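Local coordinates for protein peroxiredoxin PRX1, mitochondrial (Saccharomyces cerevisiae, PDB 5YKJ) that reduces peroxides as a mitochondrial 1-Cys thiol peroxidase, its oxidised thiol being resolved through the glutathione and thioredoxin systems, at residues V127-F131 / T148-N152; S35-D39 / L68-D72; D7-F11 / N21-Y25. All coordinates share one frame; numbering follows the deposited sequence. Where two conformers were deposited one is given.

How the contacts relate
Contacts 1 and 2 meet on the central mixed sheet of the thioredoxin-like domain, where strands 129-133 and 30-36 are neighbours. Their centres lie about 12 Å apart, and residues of one touch residues of the other. Both are largely buried, yet their chemistry is polar: contact 1 stacks two guanidinium groups, whereas contact 2 joins the ends of two parallel strands and then brings two carboxylates together. Contact 3 is only partly buried. It ties the N-terminal loop 7-11 to helix 22-26 with aromatic faces and asparagine amides, without a charged pair across it. Its centre is about 21 Å from that of contact 1, and the nearest atoms of the two are about 7 Å apart.

Contact 1 of 3, residues V127-F131 / T148-N152; sequences VRSVF and TVGRN
Arg151 reaches from the loop 148-152 to strand 129-133 and slides its guanidinium between Arg128 and Val130. Beyond CB the chain is extended from CG to NE (chi2 153°, chi3 176°), bridging backbones whose nearest CA atoms, those of Val130 and Arg151, are 9.6 Å apart. CG passes Arg128 NH2 and CD skirts the Val130 methyl CG2. Arg151 NE lies 3.4 Å from Val130 CG2 and donates its N-H to a water 2.9 Å away, which in turn donates to Arg128 O. Val130 CG2 presses on one face, 3.5 Å from Arg151 CZ. Over the centre of the opposite face sits Arg128 NH1, with Arg151 NH1 also close to it; the two guanidinium planes are 8° apart, their centres 3.8 Å apart. Arg151 NH2 makes a 2.9 Å hydrogen bond to Arg128 O, met from above the carbonyl plane, and a second to Ser35 O. Glu47, in a salt bridge with Arg128 NH1 and accepting from the backbone N of Arg151, probably offsets the nearness of the two positive groups. Such a network, close in sequence to Cys44, is consistent with the arginine-rich surroundings of the peroxidatic cysteine in peroxiredoxins. The pair lies beside the end of strand 30-36 and the start of strand 129-133, with Glu47 on helix 46-53 and helix 153-169 starting after Asn152.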
ATOM      1  N   VAL A 127     -14.873  -1.013   0.194  1.00  7.32           N
ATOM      2  CA  VAL A 127     -13.792  -1.263  -0.776  1.00  7.58           C
ATOM      3  C   VAL A 127     -12.855  -0.072  -0.746  1.00  8.39           C
ATOM      4  O   VAL A 127     -12.809   0.718  -1.596  1.00  7.75           O
ATOM      5  CB  VAL A 127     -14.345  -1.517  -2.157  1.00  6.85           C
ATOM      6  CG1 VAL A 127     -13.207  -1.855  -3.105  1.00  8.71           C
ATOM      7  CG2 VAL A 127     -15.290  -2.695  -2.087  1.00  9.15           C
ATOM      8  N   ARG A 128     -12.162   0.005   0.357  1.00  6.19           N
ATOM      9  CA  ARG A 128     -11.332   1.133   0.663  1.00  6.05           C
ATOM     10  C   ARG A 128     -10.011   0.839   1.358  1.00  9.66           C
ATOM     11  O   ARG A 128      -9.405   1.714   1.863  1.00 10.18           O
ATOM     12  CB  ARG A 128     -12.121   2.085   1.581  1.00  8.00           C
ATOM     13  CG  ARG A 128     -13.029   3.060   0.880  1.00  8.68           C
ATOM     14  CD  ARG A 128     -12.242   4.079   0.085  1.00  9.58           C
ATOM     15  NE  ARG A 128     -11.644   5.102   0.922  1.00 10.53           N
ATOM     16  CZ  ARG A 128     -10.826   6.050   0.493  1.00  8.31           C
ATOM     17  NH1 ARG A 128     -10.513   6.134  -0.763  1.00 12.93           N
ATOM     18  NH2 ARG A 128     -10.339   6.933   1.322  1.00  8.19           N
ATOM     19  N   SER A 129      -9.643  -0.411   1.381  1.00  6.55           N
ATOM     20  CA  SER A 129      -8.412  -0.775   2.031  1.00  5.89           C
ATOM     21  C   SER A 129      -7.177  -0.521   1.201  1.00 10.16           C
ATOM     22  O   SER A 129      -7.214  -0.533   0.048  1.00  9.23           O
ATOM     23  CB  SER A 129      -8.443  -2.232   2.499  1.00  8.73           C
ATOM     24  OG  SER A 129      -9.503  -2.461   3.359  1.00 10.36           O
ATOM     25  N   VAL A 130      -6.095  -0.283   1.911  1.00  5.92           N
ATOM     26  CA  VAL A 130      -4.788  -0.130   1.320  1.00  7.30           C
ATOM     27  C   VAL A 130      -3.910  -1.229   1.927  1.00  7.48           C
ATOM     28  O   VAL A 130      -3.860  -1.370   3.071  1.00  8.26           O
ATOM     29  CB  VAL A 130      -4.127   1.250   1.576  1.00  8.57           C
ATOM     30  CG1 VAL A 130      -2.727   1.320   0.959  1.00  9.46           C
ATOM     31  CG2 VAL A 130      -4.950   2.339   0.941  1.00  9.38           C
ATOM     32  N   PHE A 131      -3.276  -1.996   1.067  1.00  6.49           N
ATOM     33  CA  PHE A 131      -2.409  -3.057   1.505  1.00  6.13           C
ATOM     34  C   PHE A 131      -0.959  -2.798   1.060  1.00 10.28           C
ATOM     35  O   PHE A 131      -0.745  -2.583  -0.072  1.00 10.31           O
ATOM     36  CB  PHE A 131      -2.861  -4.409   0.876  1.00  6.32           C
ATOM     37  CG  PHE A 131      -4.311  -4.775   1.107  1.00  7.98           C
ATOM     38  CD1 PHE A 131      -5.330  -4.287   0.305  1.00  6.24           C
ATOM     39  CD2 PHE A 131      -4.666  -5.645   2.123  1.00  8.32           C
ATOM     40  CE1 PHE A 131      -6.624  -4.623   0.523  1.00  8.75           C
ATOM     41  CE2 PHE A 131      -5.999  -5.973   2.319  1.00  8.10           C
ATOM     42  CZ  PHE A 131      -6.932  -5.483   1.504  1.00  6.94           C
ATOM     43  N   THR A 148     -15.107   9.019   2.516  1.00  8.82           N
ATOM     44  CA  THR A 148     -15.313  10.396   3.021  1.00 11.27           C
ATOM     45  C   THR A 148     -14.042  11.121   3.476  1.00 11.45           C
ATOM     46  O   THR A 148     -14.012  12.291   3.545  1.00 12.23           O
ATOM     47  CB  THR A 148     -16.327  10.436   4.186  1.00 19.09           C
ATOM     48  OG1 THR A 148     -15.878   9.556   5.201  1.00 13.32           O
ATOM     49  CG2 THR A 148     -17.696   9.998   3.752  1.00 29.77           C
ATOM     50  N   VAL A 149     -13.031  10.350   3.821  1.00  8.47           N
ATOM     51  CA  VAL A 149     -11.774  10.839   4.340  1.00  7.02           C
ATOM     52  C   VAL A 149     -10.568  10.422   3.498  1.00  9.50           C
ATOM     53  O   VAL A 149     -10.203   9.322   3.455  1.00  9.01           O
ATOM     54  CB  VAL A 149     -11.547  10.319   5.790  1.00  9.87           C
ATOM     55  CG1 VAL A 149     -10.194  10.761   6.355  1.00 11.19           C
ATOM     56  CG2 VAL A 149     -12.656  10.765   6.701  1.00 14.78           C
ATOM     57  N   GLY A 150      -9.957  11.407   2.879  1.00  8.12           N
ATOM     58  CA  GLY A 150      -8.808  11.182   2.060  1.00 11.36           C
ATOM     59  C   GLY A 150      -7.622  10.724   2.871  1.00 12.11           C
ATOM     60  O   GLY A 150      -7.444  11.101   3.957  1.00  9.40           O
ATOM     61  N   ARG A 151      -6.837   9.896   2.220  1.00 10.23           N
ATOM     62  CA  ARG A 151      -5.652   9.305   2.808  1.00 10.62           C
ATOM     63  C   ARG A 151      -4.517  10.316   2.908  1.00 11.43           C
ATOM     64  O   ARG A 151      -4.666  11.455   2.587  1.00 10.12           O
ATOM     65  CB  ARG A 151      -5.228   8.061   2.040  1.00  9.36           C
ATOM     66  CG  ARG A 151      -6.274   6.968   2.005  1.00  6.31           C
ATOM     67  CD  ARG A 151      -6.129   6.077   0.756  1.00 11.49           C
ATOM     68  NE  ARG A 151      -7.055   4.950   0.728  1.00 11.45           N
ATOM     69  CZ  ARG A 151      -7.504   4.383  -0.368  1.00  9.45           C
ATOM     70  NH1 ARG A 151      -7.126   4.775  -1.538  1.00 12.89           N
ATOM     71  NH2 ARG A 151      -8.332   3.382  -0.267  1.00 11.62           N
ATOM     72  N   ASN A 152      -3.389   9.829   3.405  1.00  8.96           N
ATOM     73  CA  ASN A 152      -2.189  10.663   3.573  1.00  9.11           C
ATOM     74  C   ASN A 152      -1.004  10.006   2.868  1.00 10.33           C
ATOM     75  O   ASN A 152      -0.568   9.012   3.271  1.00  9.26           O
ATOM     76  CB  ASN A 152      -1.912  10.834   5.067  1.00 11.67           C
ATOM     77  CG  ASN A 152      -0.764  11.754   5.356  1.00 17.72           C
ATOM     78  OD1 ASN A 152       0.094  11.897   4.601  1.00 11.33           O
ATOM     79  ND2 ASN A 152      -0.782  12.308   6.513  1.00 24.53           N
TER
HETATM   80  O   HOH W   1      -7.479   3.370   3.156  1.00  9.61           O

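Contact 2 of 3, residues S35-D39 / L68-D72; sequences SHPAD and LSVED
His36 N donates to Leu68 O at 2.8 Å, joining the ends of strands 30-36 and 63-69. These are the parallel neighbours of a beta-alpha-beta crossover in the thioredoxin-like fold, with helices 46-53 and 55-59 between them in the chain. Segment 35-39 leads on toward Cys44, found oxidised in this structure, so the bridge is likely to order the approach to that loop. The strand ends pack closely: the same carbonyl also receives a CA-H...O contact from Ser35, and His36 O is approached by Ser69 CA at 3.3 Å. Leu68 O lies near the plane of the His36 ring, at its edge, while the ring packs against Glu47 and Val48 of helix 46-53. The side beyond the strands is looser. Pro37 and Ala38 are partly exposed and point their side chains away, although Pro37 O still rests 3.6 Å from Val70 CB and Ala38 CB brushes Glu71 OE1. Past Val70, the centre of an inverse gamma turn, the contact tightens again round buried Asp39. The Asp39 and Glu71 side chains slide past each other in opposite directions, carboxylate planes stacked 6° apart. Asp39 N donates to Glu71 OE1 at 2.9 Å from above the carboxylate plane, so a backbone N-H pins the glutamate. Asp39 OD2 and Glu71 OE2 stand 4.0 Å apart; Ser75 OG is near both with one proton to share, while His76 ND1 bonds to Asp39 OD2, and these groups of helix 73-87 probably temper the like charges. With Ser69 OG swung anti to its own N (chi1 -178°), the hydroxyl donates to Asp39 OD1 at 2.7 Å, nearly along that oxygen's C-O bond.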
ATOM      1  N   SER A  35      -7.597   0.712  -2.865  1.00  7.65           N
ATOM      2  CA  SER A  35      -8.927   0.453  -3.273  1.00  7.56           C
ATOM      3  C   SER A  35      -9.915   1.615  -3.254  1.00  6.75           C
ATOM      4  O   SER A  35      -9.844   2.433  -2.452  1.00  8.16           O
ATOM      5  CB  SER A  35      -9.478  -0.664  -2.385  1.00  8.83           C
ATOM      6  OG  SER A  35      -8.534  -1.663  -2.253  1.00 10.53           O
ATOM      7  N   HIS A  36     -10.807   1.581  -4.237  1.00  8.04           N
ATOM      8  CA  HIS A  36     -11.851   2.558  -4.418  1.00  7.39           C
ATOM      9  C   HIS A  36     -13.178   1.903  -4.759  1.00 10.41           C
ATOM     10  O   HIS A  36     -13.230   1.027  -5.487  1.00  9.78           O
ATOM     11  CB  HIS A  36     -11.441   3.567  -5.503  1.00 10.10           C
ATOM     12  CG  HIS A  36     -10.149   4.219  -5.197  1.00 12.93           C
ATOM     13  ND1 HIS A  36     -10.046   5.317  -4.397  1.00 16.56           N
ATOM     14  CD2 HIS A  36      -8.893   3.901  -5.550  1.00 21.52           C
ATOM     15  CE1 HIS A  36      -8.782   5.613  -4.229  1.00 15.21           C
ATOM     16  NE2 HIS A  36      -8.064   4.783  -4.930  1.00 18.75           N
ATOM     17  N   PRO A  37     -14.268   2.411  -4.163  1.00  7.84           N
ATOM     18  CA  PRO A  37     -15.581   1.845  -4.445  1.00  9.85           C
ATOM     19  C   PRO A  37     -16.101   2.090  -5.878  1.00 12.89           C
ATOM     20  O   PRO A  37     -16.810   1.303  -6.375  1.00 13.25           O
ATOM     21  CB  PRO A  37     -16.504   2.489  -3.396  1.00 10.92           C
ATOM     22  CG  PRO A  37     -15.605   2.987  -2.345  1.00 11.61           C
ATOM     23  CD  PRO A  37     -14.339   3.350  -3.025  1.00 10.40           C
ATOM     24  N   ALA A  38     -15.754   3.221  -6.445  1.00  9.45           N
ATOM     25  CA  ALA A  38     -16.250   3.609  -7.751  1.00  9.00           C
ATOM     26  C   ALA A  38     -15.358   4.640  -8.413  1.00 12.97           C
ATOM     27  O   ALA A  38     -14.593   5.252  -7.773  1.00 13.12           O
ATOM     28  CB  ALA A  38     -17.623   4.192  -7.599  1.00 13.31           C
ATOM     29  N   ASP A  39     -15.496   4.812  -9.717  1.00 10.62           N
ATOM     30  CA  ASP A  39     -14.764   5.810 -10.439  1.00 11.24           C
ATOM     31  C   ASP A  39     -15.536   7.125 -10.364  1.00 12.90           C
ATOM     32  O   ASP A  39     -16.632   7.142 -10.023  1.00 11.18           O
ATOM     33  CB  ASP A  39     -14.613   5.435 -11.938  1.00  8.92           C
ATOM     34  CG  ASP A  39     -13.751   4.219 -12.178  1.00 11.91           C
ATOM     35  OD1 ASP A  39     -13.337   3.636 -11.216  1.00 13.03           O
ATOM     36  OD2 ASP A  39     -13.586   3.878 -13.332  1.00 13.08           O
ATOM     37  N   LEU A  68      -7.429  -0.383  -7.374  0.60  7.23           N
ATOM     38  CA  LEU A  68      -8.511  -1.218  -7.661  0.60  8.45           C
ATOM     39  C   LEU A  68      -9.698  -0.317  -7.459  0.60 11.37           C
ATOM     40  O   LEU A  68      -9.837   0.368  -6.552  0.60  9.40           O
ATOM     41  CB  LEU A  68      -8.550  -2.381  -6.651  0.60  8.93           C
ATOM     42  CG  LEU A  68      -9.708  -3.355  -6.723  0.60 10.38           C
ATOM     43  CD1 LEU A  68      -9.363  -4.600  -5.960  0.60 27.55           C
ATOM     44  CD2 LEU A  68     -10.935  -2.748  -6.075  0.60  8.66           C
ATOM     45  N   SER A  69     -10.629  -0.458  -8.400  1.00 10.14           N
ATOM     46  CA  SER A  69     -11.894   0.236  -8.372  1.00  7.68           C
ATOM     47  C   SER A  69     -12.960  -0.684  -9.000  1.00 10.88           C
ATOM     48  O   SER A  69     -12.675  -1.312  -9.962  1.00  8.93           O
ATOM     49  CB  SER A  69     -11.853   1.560  -9.080  1.00 14.49           C
ATOM     50  OG  SER A  69     -13.069   2.163  -8.960  1.00 12.80           O
ATOM     51  N   VAL A  70     -14.177  -0.708  -8.443  1.00 10.98           N
ATOM     52  CA  VAL A  70     -15.206  -1.532  -8.954  1.00 11.68           C
ATOM     53  C   VAL A  70     -15.993  -1.039 -10.114  1.00 14.62           C
ATOM     54  O   VAL A  70     -17.109  -0.752  -9.997  1.00 16.45           O
ATOM     55  CB  VAL A  70     -16.127  -1.940  -7.788  1.00 12.74           C
ATOM     56  CG1 VAL A  70     -17.132  -2.984  -8.214  1.00 20.24           C
ATOM     57  CG2 VAL A  70     -15.304  -2.408  -6.630  1.00 18.75           C
ATOM     58  N   GLU A  71     -15.315  -0.989 -11.232  1.00 13.16           N
ATOM     59  CA  GLU A  71     -15.852  -0.616 -12.517  1.00 11.33           C
ATOM     60  C   GLU A  71     -15.004  -1.284 -13.599  1.00 11.90           C
ATOM     61  O   GLU A  71     -14.030  -1.837 -13.325  1.00 13.21           O
ATOM     62  CB  GLU A  71     -15.872   0.915 -12.747  1.00 16.76           C
ATOM     63  CG  GLU A  71     -16.462   1.707 -11.635  1.00 32.91           C
ATOM     64  CD  GLU A  71     -17.296   2.900 -12.071  1.00 45.25           C
ATOM     65  OE1 GLU A  71     -17.677   3.721 -11.261  1.00 31.03           O
ATOM     66  OE2 GLU A  71     -17.528   3.033 -13.264  1.00 52.06           O
ATOM     67  N   ASP A  72     -15.465  -1.213 -14.828  1.00 10.64           N
ATOM     68  CA  ASP A  72     -14.738  -1.783 -15.939  1.00 12.63           C
ATOM     69  C   ASP A  72     -13.541  -0.939 -16.386  1.00 15.10           C
ATOM     70  O   ASP A  72     -13.419   0.155 -16.011  1.00 13.84           O
ATOM     71  CB  ASP A  72     -15.679  -2.181 -17.095  1.00 21.36           C
ATOM     72  CG  ASP A  72     -16.377  -1.008 -17.743  1.00 31.33           C
ATOM     73  OD1 ASP A  72     -15.904   0.079 -17.787  1.00 19.07           O
ATOM     74  OD2 ASP A  72     -17.466  -1.251 -18.220  1.00 38.53           O
TER

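Contact 3 of 3, residues D7-F11 / N21-Y25; sequences DAPNF and NFYDY
Phe22, Asn10 and Tyr23 carry this contact between the N-terminal loop and the first turn of helix 22-26. The Phe22 ring makes an offset stack with Phe11, centroids 4.6 Å apart, its CB sits over the centre of the Phe11 ring, and its side chain reaches Ile133 and Ile66 of the central sheet. With CG anti to N (chi1 -163°), Asn10 carries its amide over Tyr23 and lies flat on one ring face, planes 5° apart, its CB 3.5 Å from the centroid. Asn10 OD1 accepts from Tyr23 N at 3.1 Å and from Phe11 N on the other face of the amide plane. Asn10 ND2 donates to Asn21 OD1, the N-cap oxygen that also takes Asp24 N; Asn21 ND2 hydrogen-bonds to Asp12 OD1. Phe11 O receives Phe22 N at 3.0 Å, and Tyr23 OH donates to Ala8 O at 2.6 Å. With a leucine in place of Tyr23, Ala8 O would probably lose its hydroxyl partner and the Asn10 amide the flat face it lies on. The N-H groups of Phe22, Tyr23 and Asp24, without backbone acceptors inside the helix, are thus each met by a loop carbonyl or an asparagine oxygen.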
ATOM      1  N   ASP A   7      -0.431 -13.936   3.332  1.00 12.63           N
ATOM      2  CA  ASP A   7       0.010 -13.842   1.969  1.00 11.88           C
ATOM      3  C   ASP A   7      -1.038 -13.058   1.187  1.00 12.46           C
ATOM      4  O   ASP A   7      -2.150 -13.286   1.308  1.00  9.86           O
ATOM      5  CB  ASP A   7       0.116 -15.202   1.300  1.00 15.95           C
ATOM      6  CG  ASP A   7       1.211 -16.069   1.881  1.00 39.81           C
ATOM      7  OD1 ASP A   7       2.248 -15.561   2.267  1.00 28.24           O
ATOM      8  OD2 ASP A   7       0.964 -17.266   1.913  1.00 54.36           O
ATOM      9  N   ALA A   8      -0.574 -12.161   0.350  1.00 11.49           N
ATOM     10  CA  ALA A   8      -1.448 -11.447  -0.531  1.00  8.55           C
ATOM     11  C   ALA A   8      -1.790 -12.399  -1.689  1.00  9.78           C
ATOM     12  O   ALA A   8      -0.985 -12.826  -2.394  1.00 10.17           O
ATOM     13  CB  ALA A   8      -0.746 -10.236  -1.090  1.00 10.11           C
ATOM     14  N   PRO A   9      -3.076 -12.704  -1.834  1.00  7.77           N
ATOM     15  CA  PRO A   9      -3.459 -13.643  -2.884  1.00 12.02           C
ATOM     16  C   PRO A   9      -3.176 -13.143  -4.288  1.00 10.44           C
ATOM     17  O   PRO A   9      -3.395 -12.047  -4.566  1.00 10.01           O
ATOM     18  CB  PRO A   9      -4.975 -13.789  -2.739  1.00 18.00           C
ATOM     19  CG  PRO A   9      -5.378 -12.934  -1.646  1.00 21.09           C
ATOM     20  CD  PRO A   9      -4.204 -12.340  -0.987  1.00  9.99           C
ATOM     21  N   ASN A  10      -2.683 -14.033  -5.131  1.00 10.18           N
ATOM     22  CA  ASN A  10      -2.448 -13.702  -6.497  1.00 10.78           C
ATOM     23  C   ASN A  10      -3.754 -13.738  -7.292  1.00 12.14           C
ATOM     24  O   ASN A  10      -4.671 -14.357  -6.921  1.00 11.33           O
ATOM     25  CB  ASN A  10      -1.449 -14.672  -7.108  1.00 10.21           C
ATOM     26  CG  ASN A  10      -0.840 -14.152  -8.410  1.00 14.96           C
ATOM     27  OD1 ASN A  10      -1.100 -13.065  -8.815  1.00 12.51           O
ATOM     28  ND2 ASN A  10      -0.045 -14.991  -9.055  1.00 13.97           N
ATOM     29  N   PHE A  11      -3.768 -13.050  -8.407  1.00  9.06           N
ATOM     30  CA  PHE A  11      -4.934 -12.980  -9.237  1.00 12.09           C
ATOM     31  C   PHE A  11      -4.566 -12.531 -10.632  1.00 12.03           C
ATOM     32  O   PHE A  11      -3.580 -11.998 -10.811  1.00 11.08           O
ATOM     33  CB  PHE A  11      -6.035 -12.048  -8.641  1.00 10.24           C
ATOM     34  CG  PHE A  11      -5.597 -10.634  -8.382  1.00 13.01           C
ATOM     35  CD1 PHE A  11      -5.709  -9.676  -9.361  1.00 11.08           C
ATOM     36  CD2 PHE A  11      -5.124 -10.244  -7.155  1.00 10.65           C
ATOM     37  CE1 PHE A  11      -5.271  -8.395  -9.170  1.00 10.49           C
ATOM     38  CE2 PHE A  11      -4.727  -8.953  -6.953  1.00 10.17           C
ATOM     39  CZ  PHE A  11      -4.819  -8.025  -7.950  1.00  7.80           C
ATOM     40  N   ASN A  21      -1.091 -10.407 -14.234  1.00 14.79           N
ATOM     41  CA  ASN A  21      -1.075 -11.387 -13.191  1.00 13.02           C
ATOM     42  C   ASN A  21      -0.445 -10.521 -12.076  1.00 13.20           C
ATOM     43  O   ASN A  21       0.526  -9.945 -12.291  1.00 13.07           O
ATOM     44  CB  ASN A  21      -0.229 -12.578 -13.508  1.00 13.12           C
ATOM     45  CG  ASN A  21      -0.050 -13.469 -12.313  1.00 15.79           C
ATOM     46  OD1 ASN A  21       0.882 -13.369 -11.599  1.00 12.15           O
ATOM     47  ND2 ASN A  21      -1.010 -14.286 -12.099  1.00 18.49           N
ATOM     48  N   PHE A  22      -1.051 -10.465 -10.904  1.00 11.59           N
ATOM     49  CA  PHE A  22      -0.573  -9.599  -9.862  1.00 11.63           C
ATOM     50  C   PHE A  22       0.846  -9.832  -9.411  1.00 12.06           C
ATOM     51  O   PHE A  22       1.574  -8.934  -9.292  1.00 11.55           O
ATOM     52  CB  PHE A  22      -1.546  -9.758  -8.679  1.00 10.15           C
ATOM     53  CG  PHE A  22      -1.334  -8.780  -7.523  1.00  8.22           C
ATOM     54  CD1 PHE A  22      -1.304  -7.441  -7.736  1.00 15.11           C
ATOM     55  CD2 PHE A  22      -1.213  -9.222  -6.248  1.00 11.07           C
ATOM     56  CE1 PHE A  22      -1.100  -6.578  -6.727  1.00 14.19           C
ATOM     57  CE2 PHE A  22      -1.035  -8.342  -5.196  1.00 12.08           C
ATOM     58  CZ  PHE A  22      -1.003  -7.013  -5.445  1.00 13.49           C
ATOM     59  N   TYR A  23       1.196 -11.068  -9.157  1.00 11.11           N
ATOM     60  CA  TYR A  23       2.540 -11.387  -8.724  1.00 13.93           C
ATOM     61  C   TYR A  23       3.584 -10.998  -9.793  1.00 16.49           C
ATOM     62  O   TYR A  23       4.600 -10.483  -9.488  1.00 11.29           O
ATOM     63  CB  TYR A  23       2.682 -12.877  -8.344  1.00 12.60           C
ATOM     64  CG  TYR A  23       2.144 -13.290  -6.992  1.00 11.95           C
ATOM     65  CD1 TYR A  23       1.293 -12.489  -6.297  1.00 10.61           C
ATOM     66  CD2 TYR A  23       2.499 -14.478  -6.448  1.00  9.91           C
ATOM     67  CE1 TYR A  23       0.793 -12.878  -5.093  1.00  8.88           C
ATOM     68  CE2 TYR A  23       2.018 -14.887  -5.258  1.00 12.56           C
ATOM     69  CZ  TYR A  23       1.173 -14.064  -4.560  1.00 11.23           C
ATOM     70  OH  TYR A  23       0.720 -14.464  -3.365  1.00 12.79           O
ATOM     71  N   ASP A  24       3.249 -11.284 -11.039  1.00 13.70           N
ATOM     72  CA  ASP A  24       4.105 -10.944 -12.153  1.00 14.78           C
ATOM     73  C   ASP A  24       4.264  -9.446 -12.260  1.00 14.79           C
ATOM     74  O   ASP A  24       5.338  -8.978 -12.532  1.00 16.66           O
ATOM     75  CB  ASP A  24       3.516 -11.478 -13.452  1.00 11.53           C
ATOM     76  CG  ASP A  24       3.699 -12.956 -13.626  1.00 22.62           C
ATOM     77  OD1 ASP A  24       4.420 -13.549 -12.881  1.00 22.77           O
ATOM     78  OD2 ASP A  24       3.081 -13.503 -14.503  1.00 23.58           O
ATOM     79  N   TYR A  25       3.191  -8.710 -12.047  1.00 14.95           N
ATOM     80  CA  TYR A  25       3.302  -7.280 -12.119  1.00 18.65           C
ATOM     81  C   TYR A  25       4.253  -6.754 -11.049  1.00 18.98           C
ATOM     82  O   TYR A  25       5.054  -5.912 -11.289  1.00 12.47           O
ATOM     83  CB  TYR A  25       1.907  -6.573 -11.967  1.00 15.45           C
ATOM     84  CG  TYR A  25       2.002  -5.069 -11.698  1.00 14.68           C
ATOM     85  CD1 TYR A  25       2.308  -4.205 -12.695  1.00 14.02           C
ATOM     86  CD2 TYR A  25       1.761  -4.543 -10.456  1.00 13.81           C
ATOM     87  CE1 TYR A  25       2.420  -2.868 -12.478  1.00 13.94           C
ATOM     88  CE2 TYR A  25       1.853  -3.203 -10.221  1.00 11.91           C
ATOM     89  CZ  TYR A  25       2.187  -2.353 -11.228  1.00 12.36           C
ATOM     90  OH  TYR A  25       2.297  -1.010 -11.003  1.00 15.56           O
TER